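Local atomic coordinates of chaperone SycD (Chlamydia pneumoniae, PDB entry 4NRH), a protein that acts as a type III secretion chaperone of the LcrH/SycD family, binds CopN in a complex and is probably involved in directing translocator secretion. Residues D[8-13]-D[61-66]; D[25-30]-D[83-88]; D[153-158]-D[166-171]. All coordinates share one frame; numbering follows the deposited sequence.

Contact 1 of 3, residues D[8-13]-D[61-66]; sequences SHLNYL and EKVYKE
The E66 carboxylate receives the first amides of helix 9-19 across the packing of two helices of this TPR-family chaperone. The segment axes run at 135°. S8 is the N-cap: its OG accepts from N11 N at 3.2 Å, while the carboxylate serves the two amide groups that come before N11. H9 N donates to OE2 of E66 at 2.7 Å, directed at the syn lone pair, and L10 N reaches OE1 at 3.4 Å in a weak bond. A negative group placed at the positive end of the helix dipole is expected to be electrostatically favourable.

K62 then follows the imidazole of H9. Its CB lies 3.9 Å from H9 CD2. Chi1 (-68°) sets CG beside the backbone N, anti to the carbonyl carbon, and the extended chain beyond CG carries CD over the ring centre, 3.7 Å from the H9 centroid and 11° off the normal, a CH-pi contact. NZ ends 3.9 Å from H9 CE1. The ring's rotation is further restrained by a hydrogen bond between NE2 of H9 and OD1 of D59, just before the 61-66 segment. Beside these contacts V63 divides its methyls: CG1 meets CB of L10 at 4.0 Å, and CG2 touches CD1 of L13 at 3.9 Å.

Contact 2 of 3, residues D[25-30]-D[83-88]; sequences FPFPDD and FRWLVF
F27 CG stands anti to its carbonyl carbon and beside its backbone N (chi1 -50°), and W85 CG does the same on the helix (chi1 -85°). The two rings form a T-shaped pair. The edge of the indole six-membered ring addresses the face of F27, with centroids 5.2 Å apart and planes at 89°. The touching atoms are CH2 of W85, 3.6 Å from CG of F27, and CZ3 of W85, 3.8 Å from CD1 of F27 and offset toward the rim of that ring. On the opposite face of F27 lies CG of P26, so the ring is held between proline and tryptophan. F25 comes tip to tip with the same indole, its CZ 4.1 Å from W85 CH2.

One turn further along, F88 touches the loop at two points. Its CE2 is 3.9 Å from F27 CD1, the side chains crossing at about a right angle, and its CE1 meets CD of P28 tip to tip at 3.7 Å. No hydrogen bond joins the segments.

While these side chains face helix 76-89, the loop also binds CopN: NH1 of R279 of the CopN chain is hydrogen-bonded to F27 O, its NH2 forms a salt bridge with OD2 of D29, and S278 of that chain bonds P26 O. Within the chaperone, L14 of helix 9-19 touches F27 and W85, and L31 of helix 31-35 touches W85.

Contact 3 of 3, residues D[153-158]-D[166-171]; sequences MAWVRA and ELKEEI
A158 and K168 bring the backbones nearest, CA to CA 5.5 Å, where the axes of segments 153-158 and 166-171 approach to 9.3 Å and cross at -136°, making a helical hairpin near the C terminus. The side chain of A158 is a single methyl, which is consistent with this close approach.

W155 buries more surface here than any other residue of the two segments, 79 Å². Its CG is anti to the backbone N (chi1 172°), and the benzene side of the indole meets two residues of the opposing helix. CE3 of W155 touches CG2 of I171 at 3.7 Å, and CZ3 touches CG of K168 at 3.7 Å. K168 is extended, and its CE passes 4.1 Å from W155 CH2, so the lysine contributes its aliphatic stem. The carbonyl oxygen of K168 also lies in the plane of the indole at its edge, 3.7 Å from CZ3 of W155.

I171 sends its other branch deeper. Its CD1 lies 3.7 Å from CA of W155, against the backbone of helix 147-158, and 4.1 Å from CB of A154.

Beyond the segments, L167 and A158 both touch P128. Since no hydrogen bond crosses between the segments, their direct attachment rests on shape and apolar burial; W155 finds a charged partner in R175, just beyond the end of helix 165-174, through a cation-pi contact.

How the contacts relate
From the N terminus, helix 9-19 opens contact 1 and the following loop opens contact 2. Contact 1 closes first, at helix 57-72, after 47 intervening residues; contact 2 closes next, at helix 76-89, after 52. The two therefore cross, and because helices 57-72 and 76-89 are consecutive, they join the N-terminal helix and its loop to successive helices. They also touch, V63 and Y64 packing on L86 and L10 on W85, with centres about 13 Å apart. Contact 3 follows in series: its seven-residue connection closes a local hairpin of helices 147-158 and 165-174. Its centre lies about 34 Å from those of the others, across the chain's centre.

Contact 1 of 3, residues D[8-13]-D[61-66]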
loop_
_atom_site.group_PDB
_atom_site.type_symbol
_atom_site.label_atom_id
_atom_site.label_comp_id
_atom_site.label_asym_id
_atom_site.label_seq_id
_atom_site.Cartn_x
_atom_site.Cartn_y
_atom_site.Cartn_z
ATOM N N SER D 8 -19.835 2.700 -6.910
ATOM C CA SER D 8 -19.333 3.830 -7.682
ATOM C C SER D 8 -18.228 3.382 -8.635
ATOM O O SER D 8 -17.507 2.425 -8.353
ATOM C CB SER D 8 -18.820 4.930 -6.753
ATOM O OG SER D 8 -17.469 4.701 -6.387
ATOM N N HIS D 9 -18.106 4.073 -9.765
ATOM C CA HIS D 9 -17.105 3.724 -10.769
ATOM C C HIS D 9 -15.689 3.883 -10.223
ATOM O O HIS D 9 -14.771 3.178 -10.643
ATOM C CB HIS D 9 -17.282 4.577 -12.026
ATOM C CG HIS D 9 -16.662 3.978 -13.250
ATOM N ND1 HIS D 9 -17.107 2.801 -13.812
ATOM C CD2 HIS D 9 -15.626 4.393 -14.018
ATOM C CE1 HIS D 9 -16.374 2.518 -14.874
ATOM N NE2 HIS D 9 -15.469 3.469 -15.021
ATOM N N LEU D 10 -15.516 4.820 -9.294
ATOM C CA LEU D 10 -14.224 5.045 -8.657
ATOM C C LEU D 10 -13.771 3.796 -7.909
ATOM O O LEU D 10 -12.630 3.356 -8.048
ATOM C CB LEU D 10 -14.289 6.234 -7.698
ATOM C CG LEU D 10 -13.022 6.490 -6.876
ATOM C CD1 LEU D 10 -11.814 6.680 -7.784
ATOM C CD2 LEU D 10 -13.201 7.684 -5.953
ATOM N N ASN D 11 -14.675 3.232 -7.116
ATOM C CA ASN D 11 -14.381 2.022 -6.358
ATOM C C ASN D 11 -14.130 0.839 -7.284
ATOM O O ASN D 11 -13.301 -0.021 -6.993
ATOM C CB ASN D 11 -15.527 1.702 -5.397
ATOM C CG ASN D 11 -15.605 2.677 -4.241
ATOM O OD1 ASN D 11 -14.585 3.060 -3.671
ATOM N ND2 ASN D 11 -16.819 3.084 -3.889
ATOM N N TYR D 12 -14.852 0.803 -8.399
ATOM C CA TYR D 12 -14.633 -0.212 -9.423
ATOM C C TYR D 12 -13.210 -0.159 -9.964
ATOM O O TYR D 12 -12.557 -1.190 -10.118
ATOM C CB TYR D 12 -15.635 -0.048 -10.569
ATOM C CG TYR D 12 -15.252 -0.800 -11.826
ATOM C CD1 TYR D 12 -15.534 -2.152 -11.962
ATOM C CD2 TYR D 12 -14.620 -0.152 -12.880
ATOM C CE1 TYR D 12 -15.186 -2.843 -13.110
ATOM C CE2 TYR D 12 -14.268 -0.832 -14.031
ATOM C CZ TYR D 12 -14.555 -2.176 -14.140
ATOM O OH TYR D 12 -14.208 -2.859 -15.284
ATOM N N LEU D 13 -12.738 1.050 -10.248
ATOM C CA LEU D 13 -11.400 1.249 -10.792
ATOM C C LEU D 13 -10.318 0.856 -9.793
ATOM O O LEU D 13 -9.369 0.156 -10.142
ATOM C CB LEU D 13 -11.209 2.705 -11.224
ATOM C CG LEU D 13 -11.995 3.143 -12.462
ATOM C CD1 LEU D 13 -11.845 4.639 -12.693
ATOM C CD2 LEU D 13 -11.552 2.355 -13.686
ATOM N N GLU D 61 -13.943 10.651 -16.408
ATOM C CA GLU D 61 -15.094 11.535 -16.542
ATOM C C GLU D 61 -16.270 11.032 -15.712
ATOM O O GLU D 61 -16.971 11.821 -15.078
ATOM C CB GLU D 61 -15.502 11.680 -18.008
ATOM C CG GLU D 61 -16.585 12.722 -18.240
ATOM C CD GLU D 61 -16.217 14.087 -17.686
ATOM O OE1 GLU D 61 -15.050 14.503 -17.840
ATOM O OE2 GLU D 61 -17.097 14.744 -17.093
ATOM N N LYS D 62 -16.490 9.720 -15.733
ATOM C CA LYS D 62 -17.536 9.108 -14.920
ATOM C C LYS D 62 -17.304 9.410 -13.445
ATOM O O LYS D 62 -18.233 9.750 -12.713
ATOM C CB LYS D 62 -17.586 7.592 -15.129
ATOM C CG LYS D 62 -18.058 7.144 -16.502
ATOM C CD LYS D 62 -18.022 5.624 -16.600
ATOM C CE LYS D 62 -18.492 5.130 -17.957
ATOM N NZ LYS D 62 -18.355 3.651 -18.079
ATOM N N VAL D 63 -16.050 9.286 -13.023
ATOM C CA VAL D 63 -15.663 9.563 -11.646
ATOM C C VAL D 63 -15.840 11.046 -11.323
ATOM O O VAL D 63 -16.258 11.405 -10.221
ATOM C CB VAL D 63 -14.201 9.141 -11.383
ATOM C CG1 VAL D 63 -13.788 9.496 -9.967
ATOM C CG2 VAL D 63 -14.034 7.646 -11.618
ATOM N N TYR D 64 -15.528 11.902 -12.291
ATOM C CA TYR D 64 -15.681 13.344 -12.116
ATOM C C TYR D 64 -17.130 13.722 -11.831
ATOM O O TYR D 64 -17.404 14.549 -10.961
ATOM C CB TYR D 64 -15.182 14.099 -13.348
ATOM C CG TYR D 64 -15.298 15.601 -13.216
ATOM C CD1 TYR D 64 -14.556 16.292 -12.267
ATOM C CD2 TYR D 64 -16.155 16.328 -14.032
ATOM C CE1 TYR D 64 -14.658 17.664 -12.138
ATOM C CE2 TYR D 64 -16.264 17.702 -13.912
ATOM C CZ TYR D 64 -15.514 18.364 -12.962
ATOM O OH TYR D 64 -15.617 19.730 -12.834
ATOM N N LYS D 65 -18.052 13.122 -12.578
ATOM C CA LYS D 65 -19.476 13.368 -12.381
ATOM C C LYS D 65 -19.924 12.908 -10.996
ATOM O O LYS D 65 -20.754 13.556 -10.360
ATOM C CB LYS D 65 -20.299 12.676 -13.469
ATOM C CG LYS D 65 -20.203 13.352 -14.829
ATOM C CD LYS D 65 -21.003 12.608 -15.884
ATOM C CE LYS D 65 -22.477 12.556 -15.518
ATOM N NZ LYS D 65 -23.257 11.723 -16.474
ATOM N N GLU D 66 -19.375 11.785 -10.539
ATOM C CA GLU D 66 -19.677 11.271 -9.206
ATOM C C GLU D 66 -19.281 12.276 -8.129
ATOM O O GLU D 66 -20.028 12.511 -7.179
ATOM C CB GLU D 66 -18.962 9.939 -8.964
ATOM C CG GLU D 66 -19.408 8.812 -9.879
ATOM C CD GLU D 66 -18.765 7.485 -9.522
ATOM O OE1 GLU D 66 -17.605 7.490 -9.058
ATOM O OE2 GLU D 66 -19.416 6.437 -9.709
#

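Contact 2 of 3, residues D[25-30]-D[83-88]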
loop_
_atom_site.group_PDB
_atom_site.type_symbol
_atom_site.label_atom_id
_atom_site.label_comp_id
_atom_site.label_asym_id
_atom_site.label_seq_id
_atom_site.Cartn_x
_atom_site.Cartn_y
_atom_site.Cartn_z
ATOM N N PHE D 25 -3.157 -2.873 -1.480
ATOM C CA PHE D 25 -3.582 -1.499 -1.711
ATOM C C PHE D 25 -2.421 -0.684 -2.274
ATOM O O PHE D 25 -1.655 -0.082 -1.522
ATOM C CB PHE D 25 -4.095 -0.883 -0.406
ATOM C CG PHE D 25 -4.724 0.469 -0.573
ATOM C CD1 PHE D 25 -5.950 0.604 -1.203
ATOM C CD2 PHE D 25 -4.098 1.604 -0.083
ATOM C CE1 PHE D 25 -6.536 1.848 -1.351
ATOM C CE2 PHE D 25 -4.678 2.849 -0.229
ATOM C CZ PHE D 25 -5.899 2.972 -0.863
ATOM N N PRO D 26 -2.287 -0.667 -3.610
ATOM C CA PRO D 26 -1.124 -0.069 -4.276
ATOM C C PRO D 26 -1.231 1.445 -4.430
ATOM O O PRO D 26 -0.939 1.979 -5.500
ATOM C CB PRO D 26 -1.127 -0.752 -5.644
ATOM C CG PRO D 26 -2.570 -1.019 -5.908
ATOM C CD PRO D 26 -3.204 -1.308 -4.569
ATOM N N PHE D 27 -1.642 2.122 -3.364
ATOM C CA PHE D 27 -1.829 3.566 -3.385
ATOM C C PHE D 27 -1.352 4.175 -2.072
ATOM O O PHE D 27 -1.231 3.468 -1.070
ATOM C CB PHE D 27 -3.300 3.918 -3.619
ATOM C CG PHE D 27 -3.918 3.215 -4.792
ATOM C CD1 PHE D 27 -3.619 3.604 -6.086
ATOM C CD2 PHE D 27 -4.808 2.171 -4.600
ATOM C CE1 PHE D 27 -4.193 2.962 -7.168
ATOM C CE2 PHE D 27 -5.385 1.525 -5.676
ATOM C CZ PHE D 27 -5.076 1.921 -6.962
ATOM N N PRO D 28 -1.070 5.487 -2.070
ATOM C CA PRO D 28 -0.785 6.170 -0.802
ATOM C C PRO D 28 -1.995 6.129 0.130
ATOM O O PRO D 28 -3.131 6.166 -0.342
ATOM C CB PRO D 28 -0.465 7.604 -1.235
ATOM C CG PRO D 28 -0.049 7.488 -2.666
ATOM C CD PRO D 28 -0.872 6.372 -3.231
ATOM N N ASP D 29 -1.750 6.041 1.433
ATOM C CA ASP D 29 -2.831 6.014 2.413
ATOM C C ASP D 29 -3.503 7.375 2.545
ATOM O O ASP D 29 -4.712 7.462 2.770
ATOM C CB ASP D 29 -2.310 5.562 3.777
ATOM C CG ASP D 29 -2.095 4.065 3.853
ATOM O OD1 ASP D 29 -2.710 3.334 3.050
ATOM O OD2 ASP D 29 -1.313 3.619 4.719
ATOM N N ASP D 30 -2.713 8.433 2.404
ATOM C CA ASP D 30 -3.173 9.781 2.713
ATOM C C ASP D 30 -2.932 10.705 1.522
ATOM O O ASP D 30 -1.869 11.312 1.403
ATOM C CB ASP D 30 -2.461 10.314 3.962
ATOM C CG ASP D 30 -3.070 11.605 4.490
ATOM O OD1 ASP D 30 -3.850 12.256 3.765
ATOM O OD2 ASP D 30 -2.763 11.971 5.643
ATOM N N PHE D 83 -12.203 13.966 -5.824
ATOM C CA PHE D 83 -11.366 14.850 -6.632
ATOM C C PHE D 83 -9.874 14.643 -6.376
ATOM O O PHE D 83 -9.064 14.778 -7.291
ATOM C CB PHE D 83 -11.748 16.315 -6.397
ATOM C CG PHE D 83 -13.127 16.663 -6.881
ATOM C CD1 PHE D 83 -13.569 16.220 -8.118
ATOM C CD2 PHE D 83 -13.977 17.438 -6.110
ATOM C CE1 PHE D 83 -14.836 16.533 -8.571
ATOM C CE2 PHE D 83 -15.247 17.754 -6.558
ATOM C CZ PHE D 83 -15.676 17.300 -7.790
ATOM N N ARG D 84 -9.512 14.325 -5.137
ATOM C CA ARG D 84 -8.122 14.009 -4.818
ATOM C C ARG D 84 -7.642 12.778 -5.584
ATOM O O ARG D 84 -6.512 12.745 -6.069
ATOM C CB ARG D 84 -7.936 13.798 -3.313
ATOM C CG ARG D 84 -8.044 15.071 -2.488
ATOM C CD ARG D 84 -7.296 14.933 -1.172
ATOM N NE ARG D 84 -7.252 16.191 -0.431
ATOM C CZ ARG D 84 -7.837 16.388 0.745
ATOM N NH1 ARG D 84 -8.508 15.404 1.328
ATOM N NH2 ARG D 84 -7.744 17.568 1.343
ATOM N N TRP D 85 -8.502 11.767 -5.684
ATOM C CA TRP D 85 -8.192 10.572 -6.466
ATOM C C TRP D 85 -8.000 10.914 -7.941
ATOM O O TRP D 85 -7.081 10.415 -8.590
ATOM C CB TRP D 85 -9.294 9.519 -6.313
ATOM C CG TRP D 85 -9.126 8.639 -5.109
ATOM C CD1 TRP D 85 -9.913 8.615 -3.995
ATOM C CD2 TRP D 85 -8.107 7.653 -4.904
ATOM N NE1 TRP D 85 -9.447 7.674 -3.107
ATOM C CE2 TRP D 85 -8.338 7.070 -3.642
ATOM C CE3 TRP D 85 -7.022 7.207 -5.664
ATOM C CZ2 TRP D 85 -7.525 6.066 -3.123
ATOM C CZ3 TRP D 85 -6.215 6.208 -5.148
ATOM C CH2 TRP D 85 -6.472 5.649 -3.889
ATOM N N LEU D 86 -8.881 11.762 -8.463
ATOM C CA LEU D 86 -8.803 12.203 -9.852
ATOM C C LEU D 86 -7.503 12.951 -10.114
ATOM O O LEU D 86 -6.849 12.749 -11.138
ATOM C CB LEU D 86 -9.996 13.091 -10.199
ATOM C CG LEU D 86 -11.323 12.371 -10.435
ATOM C CD1 LEU D 86 -12.441 13.381 -10.587
ATOM C CD2 LEU D 86 -11.230 11.478 -11.662
ATOM N N VAL D 87 -7.139 13.820 -9.177
ATOM C CA VAL D 87 -5.905 14.585 -9.272
ATOM C C VAL D 87 -4.697 13.654 -9.173
ATOM O O VAL D 87 -3.681 13.860 -9.837
ATOM C CB VAL D 87 -5.846 15.670 -8.167
ATOM C CG1 VAL D 87 -4.414 16.040 -7.835
ATOM C CG2 VAL D 87 -6.645 16.898 -8.586
ATOM N N PHE D 88 -4.833 12.606 -8.367
ATOM C CA PHE D 88 -3.796 11.588 -8.242
ATOM C C PHE D 88 -3.561 10.871 -9.568
ATOM O O PHE D 88 -2.422 10.603 -9.948
ATOM C CB PHE D 88 -4.168 10.580 -7.148
ATOM C CG PHE D 88 -3.320 9.336 -7.148
ATOM C CD1 PHE D 88 -2.100 9.315 -6.494
ATOM C CD2 PHE D 88 -3.755 8.181 -7.781
ATOM C CE1 PHE D 88 -1.319 8.173 -6.488
ATOM C CE2 PHE D 88 -2.980 7.037 -7.777
ATOM C CZ PHE D 88 -1.761 7.032 -7.129
#

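Contact 3 of 3, residues D[153-158]-D[166-171]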
loop_
_atom_site.group_PDB
_atom_site.type_symbol
_atom_site.label_atom_id
_atom_site.label_comp_id
_atom_site.label_asym_id
_atom_site.label_seq_id
_atom_site.Cartn_x
_atom_site.Cartn_y
_atom_site.Cartn_z
ATOM N N MET D 153 -4.377 39.872 -10.682
ATOM C CA MET D 153 -4.122 38.808 -11.648
ATOM C C MET D 153 -5.409 38.391 -12.346
ATOM O O MET D 153 -5.414 38.113 -13.545
ATOM C CB MET D 153 -3.476 37.600 -10.969
ATOM C CG MET D 153 -1.959 37.595 -11.034
ATOM S SD MET D 153 -1.216 36.372 -9.941
ATOM C CE MET D 153 0.512 36.832 -10.047
ATOM N N ALA D 154 -6.500 38.345 -11.588
ATOM C CA ALA D 154 -7.813 38.082 -12.159
ATOM C C ALA D 154 -8.210 39.226 -13.083
ATOM O O ALA D 154 -8.710 39.003 -14.183
ATOM C CB ALA D 154 -8.847 37.893 -11.061
ATOM N N TRP D 155 -7.973 40.450 -12.619
ATOM C CA TRP D 155 -8.308 41.662 -13.362
ATOM C C TRP D 155 -7.663 41.704 -14.746
ATOM O O TRP D 155 -8.326 42.012 -15.736
ATOM C CB TRP D 155 -7.892 42.898 -12.562
ATOM C CG TRP D 155 -8.014 44.178 -13.329
ATOM C CD1 TRP D 155 -6.992 44.975 -13.756
ATOM C CD2 TRP D 155 -9.224 44.810 -13.761
ATOM N NE1 TRP D 155 -7.491 46.066 -14.427
ATOM C CE2 TRP D 155 -8.858 45.988 -14.444
ATOM C CE3 TRP D 155 -10.581 44.496 -13.637
ATOM C CZ2 TRP D 155 -9.800 46.849 -15.001
ATOM C CZ3 TRP D 155 -11.513 45.353 -14.190
ATOM C CH2 TRP D 155 -11.120 46.516 -14.864
ATOM N N VAL D 156 -6.366 41.411 -14.801
ATOM C CA VAL D 156 -5.620 41.415 -16.057
ATOM C C VAL D 156 -6.233 40.441 -17.060
ATOM O O VAL D 156 -6.390 40.760 -18.241
ATOM C CB VAL D 156 -4.136 41.052 -15.825
ATOM C CG1 VAL D 156 -3.442 40.744 -17.143
ATOM C CG2 VAL D 156 -3.424 42.182 -15.096
ATOM N N ARG D 157 -6.590 39.258 -16.574
ATOM C CA ARG D 157 -7.154 38.211 -17.416
ATOM C C ARG D 157 -8.633 38.439 -17.725
ATOM O O ARG D 157 -9.156 37.903 -18.703
ATOM C CB ARG D 157 -6.965 36.848 -16.748
ATOM C CG ARG D 157 -5.519 36.380 -16.713
ATOM C CD ARG D 157 -5.254 35.480 -15.517
ATOM N NE ARG D 157 -3.878 34.990 -15.495
ATOM C CZ ARG D 157 -2.843 35.686 -15.037
ATOM N NH1 ARG D 157 -3.021 36.908 -14.557
ATOM N NH2 ARG D 157 -1.626 35.158 -15.058
ATOM N N ALA D 158 -9.303 39.232 -16.894
ATOM C CA ALA D 158 -10.742 39.446 -17.034
ATOM C C ALA D 158 -11.089 40.541 -18.040
ATOM O O ALA D 158 -12.008 40.384 -18.843
ATOM C CB ALA D 158 -11.359 39.773 -15.680
ATOM N N GLU D 166 -18.668 39.616 -16.840
ATOM C CA GLU D 166 -19.371 39.522 -15.563
ATOM C C GLU D 166 -18.406 39.659 -14.389
ATOM O O GLU D 166 -18.728 40.281 -13.376
ATOM C CB GLU D 166 -20.137 38.201 -15.461
ATOM C CG GLU D 166 -21.480 38.208 -16.173
ATOM C CD GLU D 166 -22.238 36.905 -16.004
ATOM O OE1 GLU D 166 -21.596 35.872 -15.723
ATOM O OE2 GLU D 166 -23.478 36.916 -16.152
ATOM N N LEU D 167 -17.222 39.071 -14.532
ATOM C CA LEU D 167 -16.184 39.166 -13.513
ATOM C C LEU D 167 -15.547 40.555 -13.512
ATOM O O LEU D 167 -15.255 41.111 -12.453
ATOM C CB LEU D 167 -15.112 38.097 -13.735
ATOM C CG LEU D 167 -14.580 37.340 -12.514
ATOM C CD1 LEU D 167 -13.374 36.491 -12.900
ATOM C CD2 LEU D 167 -14.232 38.276 -11.363
ATOM N N LYS D 168 -15.328 41.103 -14.705
ATOM C CA LYS D 168 -14.746 42.436 -14.848
ATOM C C LYS D 168 -15.589 43.490 -14.136
ATOM O O LYS D 168 -15.055 44.399 -13.499
ATOM C CB LYS D 168 -14.589 42.801 -16.327
ATOM C CG LYS D 168 -14.105 44.224 -16.561
ATOM C CD LYS D 168 -13.991 44.548 -18.042
ATOM C CE LYS D 168 -13.413 45.941 -18.252
ATOM N NZ LYS D 168 -13.378 46.324 -19.691
ATOM N N GLU D 169 -16.907 43.360 -14.250
ATOM C CA GLU D 169 -17.833 44.262 -13.573
ATOM C C GLU D 169 -17.663 44.179 -12.060
ATOM O O GLU D 169 -17.605 45.199 -11.373
ATOM C CB GLU D 169 -19.279 43.936 -13.956
ATOM C CG GLU D 169 -19.591 44.074 -15.438
ATOM C CD GLU D 169 -19.779 45.516 -15.870
ATOM O OE1 GLU D 169 -19.797 46.406 -14.994
ATOM O OE2 GLU D 169 -19.914 45.757 -17.087
ATOM N N GLU D 170 -17.590 42.952 -11.551
ATOM C CA GLU D 170 -17.462 42.704 -10.119
ATOM C C GLU D 170 -16.199 43.318 -9.520
ATOM O O GLU D 170 -16.247 43.925 -8.451
ATOM C CB GLU D 170 -17.486 41.200 -9.841
ATOM C CG GLU D 170 -17.395 40.835 -8.367
ATOM C CD GLU D 170 -18.639 41.223 -7.590
ATOM O OE1 GLU D 170 -19.700 41.420 -8.218
ATOM O OE2 GLU D 170 -18.556 41.329 -6.348
ATOM N N ILE D 171 -15.075 43.165 -10.215
ATOM C CA ILE D 171 -13.798 43.675 -9.724
ATOM C C ILE D 171 -13.823 45.201 -9.662
ATOM O O ILE D 171 -13.286 45.803 -8.730
ATOM C CB ILE D 171 -12.625 43.205 -10.609
ATOM C CG1 ILE D 171 -12.554 41.677 -10.623
ATOM C CG2 ILE D 171 -11.308 43.794 -10.121
ATOM C CD1 ILE D 171 -11.406 41.120 -11.436
#